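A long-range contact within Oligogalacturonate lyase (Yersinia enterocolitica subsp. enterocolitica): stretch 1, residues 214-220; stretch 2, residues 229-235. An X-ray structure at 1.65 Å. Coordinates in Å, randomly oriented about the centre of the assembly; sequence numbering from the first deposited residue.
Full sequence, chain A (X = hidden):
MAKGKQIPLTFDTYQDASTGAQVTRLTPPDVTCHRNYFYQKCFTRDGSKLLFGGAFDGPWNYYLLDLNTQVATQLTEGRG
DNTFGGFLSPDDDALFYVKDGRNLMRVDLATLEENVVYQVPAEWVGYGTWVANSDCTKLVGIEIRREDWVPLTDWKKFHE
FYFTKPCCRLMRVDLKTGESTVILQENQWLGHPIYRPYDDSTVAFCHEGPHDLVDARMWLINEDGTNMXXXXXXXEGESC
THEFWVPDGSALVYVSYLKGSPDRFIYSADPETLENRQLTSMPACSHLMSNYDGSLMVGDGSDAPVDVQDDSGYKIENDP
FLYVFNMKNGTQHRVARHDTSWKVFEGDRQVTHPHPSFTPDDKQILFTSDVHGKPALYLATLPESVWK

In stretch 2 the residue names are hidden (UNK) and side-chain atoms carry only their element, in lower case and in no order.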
# COMPACT_ATOMS: atom_id res chain seq x y z
N VAL A 214 5.64 -19.48 -8.33
CA VAL A 214 6.54 -19.31 -7.19
C VAL A 214 6.45 -20.53 -6.26
O VAL A 214 5.37 -21.07 -6.04
CB VAL A 214 6.30 -17.98 -6.42
CG1 VAL A 214 6.63 -16.79 -7.32
CG2 VAL A 214 4.86 -17.85 -5.90
N ASP A 215 7.61 -20.96 -5.77
CA ASP A 215 7.71 -22.03 -4.76
C ASP A 215 6.77 -21.76 -3.57
O ASP A 215 5.97 -22.62 -3.18
CB ASP A 215 9.17 -22.26 -4.32
CG ASP A 215 9.84 -21.01 -3.67
OD1 ASP A 215 10.84 -21.20 -2.94
OD2 ASP A 215 9.41 -19.84 -3.88
N ALA A 216 6.87 -20.57 -3.01
CA ALA A 216 5.99 -20.11 -1.95
C ALA A 216 6.03 -18.61 -1.95
O ALA A 216 7.09 -17.99 -2.08
CB ALA A 216 6.43 -20.66 -0.59
N ARG A 217 4.85 -18.01 -1.82
CA ARG A 217 4.73 -16.57 -1.85
C ARG A 217 5.35 -15.94 -0.61
O ARG A 217 6.19 -15.07 -0.72
CB ARG A 217 3.25 -16.20 -1.92
CG ARG A 217 2.95 -15.10 -2.87
CD ARG A 217 3.22 -13.72 -2.36
NE ARG A 217 3.63 -12.96 -3.51
CZ ARG A 217 3.54 -11.64 -3.66
NH1 ARG A 217 3.03 -10.86 -2.72
NH2 ARG A 217 3.97 -11.12 -4.79
N MET A 218 4.93 -16.38 0.57
CA MET A 218 5.11 -15.62 1.80
C MET A 218 6.18 -16.22 2.70
O MET A 218 6.17 -17.42 2.98
CB MET A 218 3.79 -15.52 2.58
CG MET A 218 2.66 -14.80 1.86
SD MET A 218 1.06 -15.15 2.67
CE MET A 218 1.15 -14.13 4.10
N TRP A 219 7.08 -15.35 3.16
CA TRP A 219 8.21 -15.74 4.01
C TRP A 219 8.34 -14.81 5.21
O TRP A 219 7.89 -13.66 5.18
CB TRP A 219 9.50 -15.70 3.19
CG TRP A 219 9.47 -16.71 2.08
CD1 TRP A 219 8.79 -16.60 0.90
CD2 TRP A 219 10.09 -18.00 2.08
NE1 TRP A 219 8.97 -17.73 0.15
CE2 TRP A 219 9.77 -18.61 0.85
CE3 TRP A 219 10.92 -18.70 2.98
CZ2 TRP A 219 10.21 -19.89 0.49
CZ3 TRP A 219 11.37 -19.99 2.62
CH2 TRP A 219 11.02 -20.56 1.39
N LEU A 220 8.92 -15.33 6.27
CA LEU A 220 9.33 -14.52 7.40
C LEU A 220 10.83 -14.72 7.59
O LEU A 220 11.38 -15.77 7.25
CB LEU A 220 8.61 -14.94 8.68
CG LEU A 220 7.10 -14.85 8.76
CD1 LEU A 220 6.68 -15.37 10.14
CD2 LEU A 220 6.65 -13.39 8.62
N UNK A 229 11.93 -18.65 7.13
CA UNK A 229 10.93 -19.71 7.05
C UNK A 229 9.71 -19.26 6.25
O UNK A 229 9.36 -18.10 6.26
c UNK A 229 10.25 -16.43 11.71
n UNK A 229 9.55 -15.86 12.69
n UNK A 229 9.80 -17.55 11.14
c UNK A 229 10.50 -18.24 10.06
c UNK A 229 10.51 -20.19 8.45
n UNK A 229 11.39 -15.87 11.30
c UNK A 229 9.64 -19.22 9.29
N UNK A 230 9.07 -20.20 5.57
CA UNK A 230 7.83 -19.87 4.88
C UNK A 230 6.66 -19.78 5.85
O UNK A 230 6.60 -20.50 6.86
n UNK A 230 8.12 -23.97 0.62
c UNK A 230 7.21 -23.12 2.76
c UNK A 230 7.49 -22.29 4.04
c UNK A 230 7.54 -20.84 3.72
c UNK A 230 8.27 -22.93 1.69
N UNK A 231 5.75 -18.88 5.54
CA UNK A 231 4.52 -18.70 6.32
C UNK A 231 3.64 -19.95 6.20
O UNK A 231 3.04 -20.42 7.18
c UNK A 231 4.58 -16.18 6.25
c UNK A 231 3.78 -17.42 5.86
c UNK A 231 2.34 -17.36 6.42
N UNK A 232 3.59 -20.53 5.00
CA UNK A 232 2.89 -21.79 4.80
C UNK A 232 3.48 -22.55 3.62
O UNK A 232 4.16 -21.96 2.77
c UNK A 232 1.00 -21.16 3.16
n UNK A 232 -2.81 -21.69 3.14
c UNK A 232 1.39 -21.56 4.58
c UNK A 232 -1.35 -22.07 3.23
c UNK A 232 -0.47 -20.83 3.04
N UNK A 233 3.23 -23.85 3.60
CA UNK A 233 3.42 -24.64 2.40
C UNK A 233 2.13 -24.57 1.59
O UNK A 233 1.05 -24.90 2.09
c UNK A 233 3.76 -26.10 2.74
o UNK A 233 4.96 -26.12 3.52
c UNK A 233 3.97 -26.91 1.46
N UNK A 234 2.24 -24.11 0.35
CA UNK A 234 1.10 -24.06 -0.57
C UNK A 234 0.57 -25.46 -0.81
O UNK A 234 1.34 -26.40 -1.07
c UNK A 234 1.51 -23.48 -1.93
n UNK A 234 2.46 -19.95 -1.53
c UNK A 234 2.46 -21.23 -1.03
c UNK A 234 1.83 -19.94 -2.69
n UNK A 234 1.42 -21.17 -2.95
c UNK A 234 1.80 -22.01 -1.92
N UNK A 235 -0.75 -25.61 -0.72
CA UNK A 235 -1.38 -26.84 -1.16
C UNK A 235 -1.30 -26.91 -2.67
O UNK A 235 -0.98 -25.91 -3.35
c UNK A 235 -2.83 -26.90 -0.70
O HOH W 1 5.05 -23.98 -0.94
O HOH W 2 2.76 -18.20 0.66
O HOH W 3 4.29 -19.24 2.40

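Position 229 carries seven side-chain atoms: three carbons in a row, a nitrogen, then a carbon bearing two further nitrogens. The carbon bearing two nitrogens lies 3.8 Å from CB of Leu220, with one face of the planar group over it. That terminal group is a guanidinium, so the residue is Arg229, and the carbon over Leu220 is its CZ. The backbones form an antiparallel hydrogen-bonded pair: N of Leu220 donates to O of Arg229 at 2.8 Å (N-H...acceptor angle 177°), and N of Arg229 donates to O of Leu220 at 2.9 Å (170°).

At position 230 four carbons run unbranched to a nitrogen. The first carbon sits over the six-membered ring of Trp219, and the carbon next to the nitrogen lies 3.6 Å from CH2 of Trp219 and 3.7 Å from CB of Ala216. This is the pattern of lysine: Lys230. It is the non-hydrogen-bonded partner of Trp219, and the two CA atoms are 4.2 Å apart. Both side chains leave the same face of the sheet, which brings CB of Lys230 to 3.9 Å from the centroid of the six-membered ring of Trp219, 5° off the ring normal; this is a CH-pi contact over the ring face. Farther out, CE of Lys230 is the carbon near Trp219 and Ala216, so the aliphatic chain spans both residues.

Position 231 has three carbons, one of them bearing the other two. The branching carbon lies 3.8 Å from CB of Met218, and one of the two it bears lies 3.8 Å from CG of Leu220, giving apolar packing against both. This short branched group identifies Val231, the carbon near Leu220 being CG2. Its backbone N donates to O of Met218 at 3.0 Å and 170°, extending the pairing beyond the bridged residues.

Position 232 again has four carbons in a row ending in nitrogen. No side-chain atom comes within 5.9 Å of stretch 1, and the end leads away. The residue is Lys232. The backbone nevertheless takes part, because water 3 accepts from N of Lys232 at 3.0 Å and donates to O of Met218 at 2.7 Å.

Position 233 shows one carbon carrying an oxygen and a carbon. Its CA-to-CB bond points away, and it makes no contact with stretch 1. It is Thr233.

At position 234 one carbon leads to a five-membered ring of three carbons and two nitrogens, an imidazole. A ring nitrogen lies 3.1 Å from N of Arg217. The residue is His234, and its NE2 accepts from N of Arg217 at 172°. Since ND1 is bonded elsewhere in the structure, both ring nitrogens are engaged. Water 2 also joins NE2 of His234 to N of Met218, at 2.8 Å from each.

Position 235 has a lone side-chain carbon, out of reach of stretch 1, hence Ala235.

The contact thus combines a short antiparallel pairing with a side-chain-to-backbone anchor. Three backbone hydrogen bonds fix Leu220 and Met218 against Arg229 and Val231, while the ring of His234 reaches the backbone at Arg217. Waters bridge the two stretches here: water 1 receives a hydrogen bond from N of His234 at 3.1 Å and donates to O of Asp215 at 2.8 Å. Together the stretches bury 631 Å², summed over both sides.

Stretch 2 (229-235) RKVKTHA
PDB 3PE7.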